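Local coordinates for protein Exo-poly-alpha-D-galacturonosidase (Thermotoga maritima, PDB 3JUR) that probably hydrolyses polygalacturonic acid, the backbone of pectin, from chain ends, as a family 28 glycoside hydrolase built on a right-handed parallel beta-helix, at residues L220-I225 against S245-L250; E12-H17 against S280-V285; F90-E95 against D134-N139; H141-K146 against I231-P236. All blocks are in the same frame, centred on the assembly; numbering follows the deposited sequence.

Contact 1: residues L220-I225 against S245-L250; sequences LSENVI and SCKYML
Two successive coils of the parallel beta-helix run side by side here, residues 220-225 beside 245-250, exactly in step and each bending a corner, at N223 and at Y248. V224 has the most surface buried by the contact. Its N-H reaches Y248 O at 3.2 Å and its own O receives the N-H of L250 at 2.9 Å, in a nearly straight bond (165°). V224 CB lies 4.0 Å from M249 CG, on a face of the sheet that the two side chains share; M249 CG is anti to its backbone N, and the fully extended chain packs further on I283 and P218. L250 lies beside I225 on the other face and passes the stacking on to L284 of the next coil. E222 works differently. K247, its partner across the bridge, gives its N-H to S221 O and accepts that of N223, while E222 CG, anti to the backbone N, comes to 3.3 Å from K247 O. The extended glutamate then runs alongside Y248, whose hydroxyl is bonded to E13. The carboxylate stands 66° from the ring plane, with E222 OE2 at the ring edge, 4.1 Å from Y248 CD2.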
loop_
_atom_site.group_PDB
_atom_site.type_symbol
_atom_site.label_atom_id
_atom_site.label_comp_id
_atom_site.label_asym_id
_atom_site.label_seq_id
_atom_site.Cartn_x
_atom_site.Cartn_y
_atom_site.Cartn_z
ATOM N N LEU D 220 25.581 36.195 -15.419
ATOM C CA LEU D 220 26.184 37.118 -14.448
ATOM C C LEU D 220 25.281 38.322 -14.201
ATOM O O LEU D 220 25.743 39.456 -14.016
ATOM C CB LEU D 220 27.587 37.534 -14.898
ATOM C CG LEU D 220 28.661 36.445 -14.884
ATOM C CD1 LEU D 220 29.850 36.853 -15.738
ATOM C CD2 LEU D 220 29.100 36.143 -13.454
ATOM N N SER D 221 23.981 38.043 -14.199
ATOM C CA SER D 221 22.955 39.066 -14.115
ATOM C C SER D 221 22.214 38.999 -12.787
ATOM O O SER D 221 22.171 37.951 -12.129
ATOM C CB SER D 221 21.975 38.927 -15.283
ATOM O OG SER D 221 22.610 39.279 -16.501
ATOM N N GLU D 222 21.621 40.126 -12.412
ATOM C CA GLU D 222 20.930 40.249 -11.140
ATOM C C GLU D 222 19.589 40.953 -11.315
ATOM O O GLU D 222 19.471 41.909 -12.094
ATOM C CB GLU D 222 21.812 41.012 -10.154
ATOM C CG GLU D 222 21.415 40.838 -8.715
ATOM C CD GLU D 222 22.474 41.348 -7.758
ATOM O OE1 GLU D 222 23.664 41.014 -7.957
ATOM O OE2 GLU D 222 22.109 42.077 -6.810
ATOM N N ASN D 223 18.590 40.478 -10.573
ATOM C CA ASN D 223 17.209 40.958 -10.677
ATOM C C ASN D 223 16.614 40.704 -12.066
ATOM O O ASN D 223 16.423 41.628 -12.872
ATOM C CB ASN D 223 17.085 42.429 -10.252
ATOM C CG ASN D 223 15.659 42.938 -10.322
ATOM O OD1 ASN D 223 14.712 42.157 -10.345
ATOM N ND2 ASN D 223 15.499 44.258 -10.356
ATOM N N VAL D 224 16.318 39.432 -12.331
ATOM C CA VAL D 224 15.793 39.013 -13.621
ATOM C C VAL D 224 14.407 38.371 -13.435
ATOM O O VAL D 224 14.228 37.491 -12.585
ATOM C CB VAL D 224 16.772 38.029 -14.329
ATOM C CG1 VAL D 224 16.272 37.651 -15.719
ATOM C CG2 VAL D 224 18.188 38.614 -14.399
ATOM N N ILE D 225 13.432 38.841 -14.214
ATOM C CA ILE D 225 12.081 38.282 -14.214
ATOM C C ILE D 225 11.745 37.741 -15.611
ATOM O O ILE D 225 11.840 38.456 -16.610
ATOM C CB ILE D 225 11.013 39.333 -13.790
ATOM C CG1 ILE D 225 11.251 39.808 -12.356
ATOM C CG2 ILE D 225 9.601 38.778 -13.936
ATOM C CD1 ILE D 225 10.525 41.120 -12.002
ATOM N N SER D 245 25.253 31.883 -13.429
ATOM C CA SER D 245 25.839 32.786 -12.420
ATOM C C SER D 245 24.948 33.999 -12.121
ATOM O O SER D 245 25.438 35.113 -11.934
ATOM C CB SER D 245 27.264 33.217 -12.793
ATOM O OG SER D 245 28.177 32.143 -12.683
ATOM N N CYS D 246 23.639 33.764 -12.086
ATOM C CA CYS D 246 22.658 34.810 -11.802
ATOM C C CYS D 246 22.216 34.798 -10.346
ATOM O O CYS D 246 22.249 33.757 -9.686
ATOM C CB CYS D 246 21.444 34.665 -12.720
ATOM S SG CYS D 246 21.834 35.053 -14.427
ATOM N N LYS D 247 21.803 35.961 -9.860
ATOM C CA LYS D 247 21.370 36.133 -8.476
ATOM C C LYS D 247 20.034 36.886 -8.438
ATOM O O LYS D 247 19.890 37.919 -9.090
ATOM C CB LYS D 247 22.435 36.904 -7.681
ATOM C CG LYS D 247 22.209 36.914 -6.174
ATOM C CD LYS D 247 23.328 37.635 -5.424
ATOM C CE LYS D 247 23.036 37.683 -3.927
ATOM N NZ LYS D 247 24.157 38.252 -3.118
ATOM N N TYR D 248 19.081 36.371 -7.663
ATOM C CA TYR D 248 17.731 36.944 -7.540
ATOM C C TYR D 248 16.995 36.930 -8.869
ATOM O O TYR D 248 16.996 37.917 -9.621
ATOM C CB TYR D 248 17.745 38.364 -6.951
ATOM C CG TYR D 248 18.366 38.467 -5.584
ATOM C CD1 TYR D 248 17.850 37.751 -4.509
ATOM C CD2 TYR D 248 19.452 39.314 -5.354
ATOM C CE1 TYR D 248 18.417 37.850 -3.238
ATOM C CE2 TYR D 248 20.023 39.425 -4.089
ATOM C CZ TYR D 248 19.503 38.684 -3.038
ATOM O OH TYR D 248 20.059 38.777 -1.784
ATOM N N MET D 249 16.382 35.792 -9.155
ATOM C CA MET D 249 15.662 35.595 -10.393
ATOM C C MET D 249 14.336 34.910 -10.121
ATOM O O MET D 249 14.246 34.020 -9.260
ATOM C CB MET D 249 16.506 34.772 -11.368
ATOM C CG MET D 249 15.863 34.520 -12.720
ATOM S SD MET D 249 17.086 33.939 -13.909
ATOM C CE MET D 249 16.036 33.401 -15.235
ATOM N N LEU D 250 13.316 35.338 -10.860
ATOM C CA LEU D 250 11.998 34.723 -10.822
ATOM C C LEU D 250 11.609 34.236 -12.207
ATOM O O LEU D 250 11.726 34.968 -13.191
ATOM C CB LEU D 250 10.953 35.716 -10.290
ATOM C CG LEU D 250 9.473 35.335 -10.382
ATOM C CD1 LEU D 250 9.152 34.088 -9.533
ATOM C CD2 LEU D 250 8.600 36.523 -9.979
#

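Contact 2: residues E12-H17 against S280-V285; sequences EEILNH and SEYILV
The N-terminal helix 6-16 lies across the outside of the beta-helix, and its last turn crosses strand 280-285 almost squarely, the short axes standing 8.0 Å apart. Apolar packing and one CH-pi contact join them. I14 carries most of it. With CG1 anti to its carbonyl carbon (chi1 -59°) and CD1 extended beyond, the side chain reaches down to the strand backbone: CD1 lies 3.6 Å from Y282 C and 3.8 Å from L284 CB, while CG2 also meets L284 CB. An alanine here would remove CG1, CG2 and CD1 and would probably loosen the seat of the helix on Y282 and L284. L284 sends CG anti to its backbone N, and its CD2 tip crosses L15 CG obliquely at 4.0 Å. On the other flank, E13 CG, anti to the backbone N (chi1 171°), lies over one face of the Y282 ring, 4.1 Å from its centroid. The bend at chi2 (68°) then turns the carboxylate, whose OE2 bonds the hydroxyl of Y248, and the Y248 ring meets that of Y282 nearly in parallel. The glutamate is thus used twice, its methylene against one tyrosine and its OE2 on the other. Just past the helix, the H17 ring folds back so that ND1 donates to E13 O at 3.1 Å, slightly tilted from the ring plane.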
loop_
_atom_site.group_PDB
_atom_site.type_symbol
_atom_site.label_atom_id
_atom_site.label_comp_id
_atom_site.label_asym_id
_atom_site.label_seq_id
_atom_site.Cartn_x
_atom_site.Cartn_y
_atom_site.Cartn_z
ATOM N N GLU D 12 10.794 34.082 0.107
ATOM C CA GLU D 12 10.593 35.435 0.635
ATOM C C GLU D 12 11.746 36.341 0.241
ATOM O O GLU D 12 11.539 37.426 -0.287
ATOM C CB GLU D 12 10.555 35.394 2.158
ATOM C CG GLU D 12 9.324 35.975 2.776
ATOM C CD GLU D 12 8.324 34.892 3.117
ATOM O OE1 GLU D 12 7.679 34.390 2.173
ATOM O OE2 GLU D 12 8.205 34.538 4.311
ATOM N N GLU D 13 12.957 35.872 0.532
ATOM C CA GLU D 13 14.195 36.586 0.260
ATOM C C GLU D 13 14.336 36.933 -1.226
ATOM O O GLU D 13 14.680 38.069 -1.568
ATOM C CB GLU D 13 15.383 35.751 0.768
ATOM C CG GLU D 13 16.773 36.250 0.369
ATOM C CD GLU D 13 17.175 37.564 1.027
ATOM O OE1 GLU D 13 16.502 38.011 1.982
ATOM O OE2 GLU D 13 18.181 38.155 0.574
ATOM N N ILE D 14 14.059 35.961 -2.096
ATOM C CA ILE D 14 14.065 36.188 -3.539
ATOM C C ILE D 14 13.061 37.277 -3.937
ATOM O O ILE D 14 13.421 38.233 -4.629
ATOM C CB ILE D 14 13.787 34.880 -4.346
ATOM C CG1 ILE D 14 14.845 33.819 -4.023
ATOM C CG2 ILE D 14 13.786 35.174 -5.845
ATOM C CD1 ILE D 14 14.468 32.398 -4.389
ATOM N N LEU D 15 11.814 37.132 -3.491
ATOM C CA LEU D 15 10.760 38.110 -3.796
ATOM C C LEU D 15 11.062 39.520 -3.261
ATOM O O LEU D 15 10.576 40.514 -3.811
ATOM C CB LEU D 15 9.390 37.624 -3.297
ATOM C CG LEU D 15 8.809 36.404 -4.028
ATOM C CD1 LEU D 15 7.688 35.747 -3.235
ATOM C CD2 LEU D 15 8.332 36.776 -5.432
ATOM N N ASN D 16 11.863 39.602 -2.202
ATOM C CA ASN D 16 12.256 40.899 -1.645
ATOM C C ASN D 16 13.299 41.643 -2.480
ATOM O O ASN D 16 13.471 42.851 -2.326
ATOM C CB ASN D 16 12.735 40.756 -0.191
ATOM C CG ASN D 16 11.585 40.578 0.795
ATOM O OD1 ASN D 16 10.452 40.987 0.530
ATOM N ND2 ASN D 16 11.874 39.972 1.943
ATOM N N HIS D 17 13.992 40.926 -3.361
ATOM C CA HIS D 17 15.052 41.533 -4.170
ATOM C C HIS D 17 14.793 41.396 -5.674
ATOM O O HIS D 17 15.703 41.497 -6.500
ATOM C CB HIS D 17 16.418 40.980 -3.751
ATOM C CG HIS D 17 16.778 41.300 -2.332
ATOM N ND1 HIS D 17 16.641 40.392 -1.303
ATOM C CD2 HIS D 17 17.235 42.443 -1.768
ATOM C CE1 HIS D 17 17.016 40.956 -0.168
ATOM N NE2 HIS D 17 17.379 42.200 -0.422
ATOM N N SER D 280 25.154 30.690 -9.206
ATOM C CA SER D 280 23.745 31.025 -9.365
ATOM C C SER D 280 23.099 30.778 -8.010
ATOM O O SER D 280 23.325 29.731 -7.392
ATOM C CB SER D 280 23.064 30.160 -10.425
ATOM O OG SER D 280 23.059 30.788 -11.696
ATOM N N GLU D 281 22.313 31.743 -7.543
ATOM C CA GLU D 281 21.714 31.662 -6.216
ATOM C C GLU D 281 20.469 32.536 -6.102
ATOM O O GLU D 281 20.351 33.566 -6.774
ATOM C CB GLU D 281 22.736 32.014 -5.122
ATOM C CG GLU D 281 23.338 33.403 -5.243
ATOM C CD GLU D 281 24.303 33.740 -4.118
ATOM O OE1 GLU D 281 25.074 34.725 -4.280
ATOM O OE2 GLU D 281 24.283 33.035 -3.083
ATOM N N TYR D 282 19.543 32.108 -5.246
ATOM C CA TYR D 282 18.283 32.807 -5.025
ATOM C C TYR D 282 17.472 32.883 -6.315
ATOM O O TYR D 282 17.183 33.964 -6.832
ATOM C CB TYR D 282 18.529 34.189 -4.402
ATOM C CG TYR D 282 19.061 34.132 -2.986
ATOM C CD1 TYR D 282 18.329 33.512 -1.974
ATOM C CD2 TYR D 282 20.283 34.721 -2.648
ATOM C CE1 TYR D 282 18.802 33.460 -0.661
ATOM C CE2 TYR D 282 20.764 34.680 -1.330
ATOM C CZ TYR D 282 20.013 34.038 -0.351
ATOM O OH TYR D 282 20.464 33.985 0.948
ATOM N N ILE D 283 17.151 31.703 -6.840
ATOM C CA ILE D 283 16.356 31.540 -8.053
ATOM C C ILE D 283 15.033 30.895 -7.661
ATOM O O ILE D 283 15.012 29.831 -7.025
ATOM C CB ILE D 283 17.048 30.623 -9.117
ATOM C CG1 ILE D 283 18.563 30.898 -9.254
ATOM C CG2 ILE D 283 16.321 30.711 -10.473
ATOM C CD1 ILE D 283 18.937 32.261 -9.790
ATOM N N LEU D 284 13.938 31.553 -8.035
ATOM C CA LEU D 284 12.599 31.072 -7.752
ATOM C C LEU D 284 11.926 30.673 -9.063
ATOM O O LEU D 284 11.825 31.479 -9.987
ATOM C CB LEU D 284 11.784 32.142 -7.005
ATOM C CG LEU D 284 10.335 31.830 -6.622
ATOM C CD1 LEU D 284 10.257 30.622 -5.667
ATOM C CD2 LEU D 284 9.700 33.051 -5.989
ATOM N N VAL D 285 11.502 29.413 -9.139
ATOM C CA VAL D 285 10.826 28.868 -10.318
ATOM C C VAL D 285 9.448 28.371 -9.868
ATOM O O VAL D 285 9.355 27.367 -9.155
ATOM C CB VAL D 285 11.647 27.701 -10.928
ATOM C CG1 VAL D 285 10.985 27.141 -12.203
ATOM C CG2 VAL D 285 13.079 28.160 -11.218
#

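Contact 3: residues F90-E95 against D134-N139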
loop_
_atom_site.group_PDB
_atom_site.type_symbol
_atom_site.label_atom_id
_atom_site.label_comp_id
_atom_site.label_asym_id
_atom_site.label_seq_id
_atom_site.Cartn_x
_atom_site.Cartn_y
_atom_site.Cartn_z
ATOM N N PHE D 90 14.566 36.216 -37.372
ATOM C CA PHE D 90 15.992 36.441 -37.544
ATOM C C PHE D 90 16.539 35.768 -38.787
ATOM O O PHE D 90 16.242 34.606 -39.048
ATOM C CB PHE D 90 16.754 36.019 -36.289
ATOM C CG PHE D 90 16.468 36.896 -35.114
ATOM C CD1 PHE D 90 15.410 36.605 -34.253
ATOM C CD2 PHE D 90 17.224 38.039 -34.887
ATOM C CE1 PHE D 90 15.129 37.426 -33.175
ATOM C CE2 PHE D 90 16.950 38.866 -33.809
ATOM C CZ PHE D 90 15.905 38.562 -32.955
ATOM N N ILE D 91 17.319 36.520 -39.561
ATOM C CA ILE D 91 17.938 35.995 -40.779
ATOM C C ILE D 91 19.113 35.075 -40.406
ATOM O O ILE D 91 20.083 35.522 -39.792
ATOM C CB ILE D 91 18.370 37.124 -41.751
ATOM C CG1 ILE D 91 17.174 38.033 -42.082
ATOM C CG2 ILE D 91 18.958 36.529 -43.035
ATOM C CD1 ILE D 91 17.547 39.403 -42.648
ATOM N N PRO D 92 19.012 33.780 -40.769
ATOM C CA PRO D 92 19.981 32.773 -40.343
ATOM C C PRO D 92 21.251 32.725 -41.215
ATOM O O PRO D 92 21.632 31.651 -41.694
ATOM C CB PRO D 92 19.184 31.475 -40.474
ATOM C CG PRO D 92 18.287 31.729 -41.655
ATOM C CD PRO D 92 17.948 33.195 -41.610
ATOM N N ASP D 93 21.884 33.878 -41.420
ATOM C CA ASP D 93 23.201 33.951 -42.064
ATOM C C ASP D 93 24.242 34.343 -41.014
ATOM O O ASP D 93 24.225 35.478 -40.528
ATOM C CB ASP D 93 23.190 34.962 -43.215
ATOM C CG ASP D 93 24.475 34.937 -44.045
ATOM O OD1 ASP D 93 24.412 35.320 -45.226
ATOM O OD2 ASP D 93 25.548 34.541 -43.535
ATOM N N PRO D 94 25.156 33.408 -40.663
ATOM C CA PRO D 94 26.128 33.636 -39.583
ATOM C C PRO D 94 26.924 34.931 -39.747
ATOM O O PRO D 94 27.230 35.597 -38.757
ATOM C CB PRO D 94 27.052 32.418 -39.681
ATOM C CG PRO D 94 26.197 31.359 -40.282
ATOM C CD PRO D 94 25.340 32.082 -41.282
ATOM N N GLU D 95 27.237 35.276 -40.995
ATOM C CA GLU D 95 27.936 36.518 -41.338
ATOM C C GLU D 95 27.297 37.741 -40.669
ATOM O O GLU D 95 27.998 38.649 -40.220
ATOM C CB GLU D 95 27.972 36.692 -42.862
ATOM C CG GLU D 95 29.209 37.400 -43.392
ATOM C CD GLU D 95 30.383 36.456 -43.648
ATOM O OE1 GLU D 95 30.914 35.857 -42.682
ATOM O OE2 GLU D 95 30.784 36.325 -44.825
ATOM N N ASP D 134 11.442 34.523 -33.662
ATOM C CA ASP D 134 11.667 33.357 -34.518
ATOM C C ASP D 134 13.126 33.324 -34.985
ATOM O O ASP D 134 13.529 34.099 -35.857
ATOM C CB ASP D 134 10.688 33.398 -35.700
ATOM C CG ASP D 134 10.873 32.249 -36.682
ATOM O OD1 ASP D 134 11.725 31.351 -36.468
ATOM O OD2 ASP D 134 10.141 32.253 -37.688
ATOM N N GLY D 135 13.907 32.427 -34.387
ATOM C CA GLY D 135 15.339 32.323 -34.660
ATOM C C GLY D 135 15.713 31.702 -35.993
ATOM O O GLY D 135 16.888 31.719 -36.374
ATOM N N SER D 136 14.715 31.146 -36.682
ATOM C CA SER D 136 14.863 30.527 -38.004
ATOM C C SER D 136 15.814 29.325 -38.079
ATOM O O SER D 136 16.271 28.964 -39.170
ATOM C CB SER D 136 15.239 31.567 -39.071
ATOM O OG SER D 136 14.249 32.573 -39.173
ATOM N N ALA D 137 16.104 28.705 -36.940
ATOM C CA ALA D 137 16.909 27.486 -36.934
ATOM C C ALA D 137 16.072 26.285 -37.372
ATOM O O ALA D 137 14.892 26.174 -37.034
ATOM C CB ALA D 137 17.511 27.244 -35.564
ATOM N N ASP D 138 16.698 25.397 -38.131
ATOM C CA ASP D 138 16.074 24.161 -38.587
ATOM C C ASP D 138 17.194 23.213 -39.027
ATOM O O ASP D 138 18.361 23.462 -38.723
ATOM C CB ASP D 138 15.060 24.430 -39.719
ATOM C CG ASP D 138 15.661 25.196 -40.890
ATOM O OD1 ASP D 138 16.900 25.209 -41.039
ATOM O OD2 ASP D 138 14.888 25.789 -41.672
ATOM N N ASN D 139 16.847 22.143 -39.739
ATOM C CA ASN D 139 17.835 21.167 -40.203
ATOM C C ASN D 139 18.796 21.696 -41.268
ATOM O O ASN D 139 19.770 21.026 -41.616
ATOM C CB ASN D 139 17.140 19.899 -40.707
ATOM C CG ASN D 139 16.469 19.116 -39.591
ATOM O OD1 ASN D 139 16.600 19.442 -38.406
ATOM N ND2 ASN D 139 15.740 18.077 -39.968
#
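F90 and S136 face each other through the backbone of F90, whose N and O are both engaged. The amide of F90 points almost straight at D134 O (2.8 Å, N-H...O 171°), meeting it nearly along the C=O axis. Because CG of F90 stands beside its own N (chi1 -68°), the ring is brought to the same oxygen: D134 O lies near the ring plane at the edge, 3.5 Å from F90 CD1. Two residues after D134, S136 turns its CB toward the other segment and its OG donates to F90 O at 2.8 Å, in the plane of that carbonyl. The two segments leave neighbouring coils of the parallel beta-helix, just where strands 87-90 and 132-134 end; the backbone bond belongs to the ends of the paired strands, and the serine hydroxyl adds a side-chain bond beyond them. S136 is set in place by an Asx turn, its N-H meeting D134 OD1 at 3.0 Å from above the carboxylate plane. K89 bonds both S136 OG and D134 OD2, while OD1 also receives N210. An alanine in place of S136 would remove the hydroxyl and is likely to leave the F90 carbonyl and K89 each short of a partner. Beyond, P92 sits at the centre of an inverse gamma turn, which bends the chain so that its ring faces S136, with P92 CG 4.0 Å from S136 CB.

Contact 4: residues H141-K146 against I231-P236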
loop_
_atom_site.group_PDB
_atom_site.type_symbol
_atom_site.label_atom_id
_atom_site.label_comp_id
_atom_site.label_asym_id
_atom_site.label_seq_id
_atom_site.Cartn_x
_atom_site.Cartn_y
_atom_site.Cartn_z
ATOM N N HIS D 141 19.735 25.175 -41.008
ATOM C CA HIS D 141 20.291 26.392 -40.406
ATOM C C HIS D 141 20.637 26.241 -38.923
ATOM O O HIS D 141 19.784 25.864 -38.104
ATOM C CB HIS D 141 19.351 27.582 -40.639
ATOM C CG HIS D 141 19.011 27.803 -42.082
ATOM N ND1 HIS D 141 17.916 27.219 -42.687
ATOM C CD2 HIS D 141 19.634 28.523 -43.047
ATOM C CE1 HIS D 141 17.872 27.583 -43.957
ATOM N NE2 HIS D 141 18.901 28.374 -44.201
ATOM N N TRP D 142 21.896 26.538 -38.594
ATOM C CA TRP D 142 22.453 26.402 -37.234
ATOM C C TRP D 142 22.566 24.964 -36.696
ATOM O O TRP D 142 23.635 24.565 -36.225
ATOM C CB TRP D 142 21.695 27.268 -36.212
ATOM C CG TRP D 142 21.676 28.748 -36.503
ATOM C CD1 TRP D 142 20.585 29.497 -36.830
ATOM C CD2 TRP D 142 22.790 29.653 -36.471
ATOM N NE1 TRP D 142 20.944 30.809 -37.007
ATOM C CE2 TRP D 142 22.292 30.936 -36.793
ATOM C CE3 TRP D 142 24.160 29.504 -36.209
ATOM C CZ2 TRP D 142 23.114 32.068 -36.858
ATOM C CZ3 TRP D 142 24.978 30.632 -36.274
ATOM C CH2 TRP D 142 24.448 31.897 -36.596
ATOM N N TRP D 143 21.471 24.200 -36.745
ATOM C CA TRP D 143 21.424 22.870 -36.107
ATOM C C TRP D 143 22.433 21.844 -36.645
ATOM O O TRP D 143 22.964 21.052 -35.859
ATOM C CB TRP D 143 20.003 22.269 -36.118
ATOM C CG TRP D 143 18.984 22.996 -35.269
ATOM C CD1 TRP D 143 19.224 23.971 -34.346
ATOM C CD2 TRP D 143 17.568 22.770 -35.252
ATOM N NE1 TRP D 143 18.046 24.383 -33.768
ATOM C CE2 TRP D 143 17.013 23.662 -34.306
ATOM C CE3 TRP D 143 16.713 21.898 -35.945
ATOM C CZ2 TRP D 143 15.639 23.711 -34.034
ATOM C CZ3 TRP D 143 15.345 21.950 -35.681
ATOM C CH2 TRP D 143 14.823 22.852 -34.727
ATOM N N PRO D 144 22.703 21.842 -37.970
ATOM C CA PRO D 144 23.740 20.930 -38.464
ATOM C C PRO D 144 25.089 21.060 -37.742
ATOM O O PRO D 144 25.856 20.094 -37.706
ATOM C CB PRO D 144 23.882 21.327 -39.932
ATOM C CG PRO D 144 22.534 21.802 -40.304
ATOM C CD PRO D 144 21.976 22.485 -39.084
ATOM N N TRP D 145 25.362 22.224 -37.156
ATOM C CA TRP D 145 26.628 22.452 -36.454
ATOM C C TRP D 145 26.834 21.542 -35.237
ATOM O O TRP D 145 27.972 21.323 -34.816
ATOM C CB TRP D 145 26.778 23.928 -36.069
ATOM C CG TRP D 145 27.014 24.846 -37.243
ATOM C CD1 TRP D 145 26.921 24.530 -38.577
ATOM C CD2 TRP D 145 27.352 26.238 -37.187
ATOM N NE1 TRP D 145 27.193 25.636 -39.350
ATOM C CE2 TRP D 145 27.460 26.698 -38.525
ATOM C CE3 TRP D 145 27.577 27.143 -36.139
ATOM C CZ2 TRP D 145 27.789 28.021 -38.839
ATOM C CZ3 TRP D 145 27.906 28.462 -36.456
ATOM C CH2 TRP D 145 28.004 28.886 -37.796
ATOM N N LYS D 146 25.738 21.010 -34.688
ATOM C CA LYS D 146 25.792 20.075 -33.559
ATOM C C LYS D 146 26.528 18.771 -33.899
ATOM O O LYS D 146 27.261 18.231 -33.066
ATOM C CB LYS D 146 24.376 19.783 -33.034
ATOM C CG LYS D 146 24.282 18.682 -31.961
ATOM C CD LYS D 146 25.076 19.021 -30.697
ATOM C CE LYS D 146 25.173 17.822 -29.770
ATOM N NZ LYS D 146 26.093 18.087 -28.622
ATOM N N ILE D 231 8.147 28.969 -24.583
ATOM C CA ILE D 231 9.226 28.378 -25.366
ATOM C C ILE D 231 8.678 27.164 -26.094
ATOM O O ILE D 231 8.095 26.262 -25.474
ATOM C CB ILE D 231 10.413 27.896 -24.485
ATOM C CG1 ILE D 231 10.954 29.017 -23.582
ATOM C CG2 ILE D 231 11.520 27.281 -25.358
ATOM C CD1 ILE D 231 11.624 30.128 -24.308
ATOM N N SER D 232 8.879 27.141 -27.407
ATOM C CA SER D 232 8.506 26.005 -28.232
ATOM C C SER D 232 9.578 25.783 -29.297
ATOM O O SER D 232 9.486 26.310 -30.405
ATOM C CB SER D 232 7.141 26.237 -28.869
ATOM O OG SER D 232 6.787 25.145 -29.690
ATOM N N SER D 233 10.602 25.010 -28.937
ATOM C CA SER D 233 11.749 24.757 -29.806
ATOM C C SER D 233 12.416 23.460 -29.382
ATOM O O SER D 233 12.921 23.348 -28.266
ATOM C CB SER D 233 12.744 25.919 -29.725
ATOM O OG SER D 233 13.619 25.917 -30.833
ATOM N N THR D 234 12.412 22.472 -30.271
ATOM C CA THR D 234 12.820 21.116 -29.890
ATOM C C THR D 234 14.087 20.597 -30.580
ATOM O O THR D 234 14.308 19.381 -30.664
ATOM C CB THR D 234 11.659 20.117 -30.070
ATOM O OG1 THR D 234 11.173 20.185 -31.414
ATOM C CG2 THR D 234 10.520 20.438 -29.094
ATOM N N GLY D 235 14.930 21.520 -31.044
ATOM C CA GLY D 235 16.209 21.167 -31.663
ATOM C C GLY D 235 17.302 20.772 -30.678
ATOM O O GLY D 235 17.061 20.707 -29.471
ATOM N N PRO D 236 18.520 20.503 -31.189
ATOM C CA PRO D 236 19.606 20.044 -30.321
ATOM C C PRO D 236 20.086 21.164 -29.404
ATOM O O PRO D 236 20.360 22.277 -29.865
ATOM C CB PRO D 236 20.702 19.638 -31.310
ATOM C CG PRO D 236 20.441 20.465 -32.519
ATOM C CD PRO D 236 18.953 20.640 -32.594
#
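H141 enters the segment with its ND1 bonded to D138 OD1 and its backbone O taking the N-H of W143 at 2.7 Å. W142, at a positive phi (66°), packs on P190 and meets Y97 edge-to-face. W143, first residue of a short 3-10 turn, carries the contact. Its CG stands beside the backbone N (chi1 -67°), and the long indole reaches over the turn that ends strand 224-233, crossing P236 at about a right angle. One face of the indole takes two carbons: G235 CA lies over the six-membered ring, 3.7 Å from its centroid, and P236 CD over the five-membered ring, 3.6 Å from its centroid. Both are CH-pi contacts, and the missing side chain of G235 is what lets its CA come so close. This is where a long loop off one coil of the beta-helix covers the exit of a later strand. Beyond the strand the chain continues into N237 and N238, a site that probably corresponds to the Asn-Thr-Asp signature of family 28, which in relatives lines the catalytic cleft. The indole is fixed in rotation by its NE1, bonded to S211 O, and S233 OG, near its edge, is held by N238 and S211. P144 and W145 continue the 3-10 turn, W145 with one ring face over W142 CE3. K146 is tied by its N to W143 O. K146 CG, anti to the backbone N, lies 3.8 Å from P236 CB as the two side chains pass in opposite directions; the bend at chi2 (61°) acts only beyond CG.

From the N terminus, helix 6-16 opens contact 2, which closes only at strand 280-291, so the other three contacts all fall within its span. Contact 3 closes first, spanning 90-95 to 134-139, before contact 4 opens at 141-146. Contact 1 opens at 220-225, then contact 4 closes at 231-236, and contact 1 at 245-250: these two cross, sharing strand 224-233. Contacts 1 and 2 adjoin, M249 O probably accepting from L284 N, and join consecutive coils to the N-terminal helix. Contacts 3 and 4 touch at the other side of the chain's centre, where A137 CB meets W143 NE1, linking loops off early coils to a later strand.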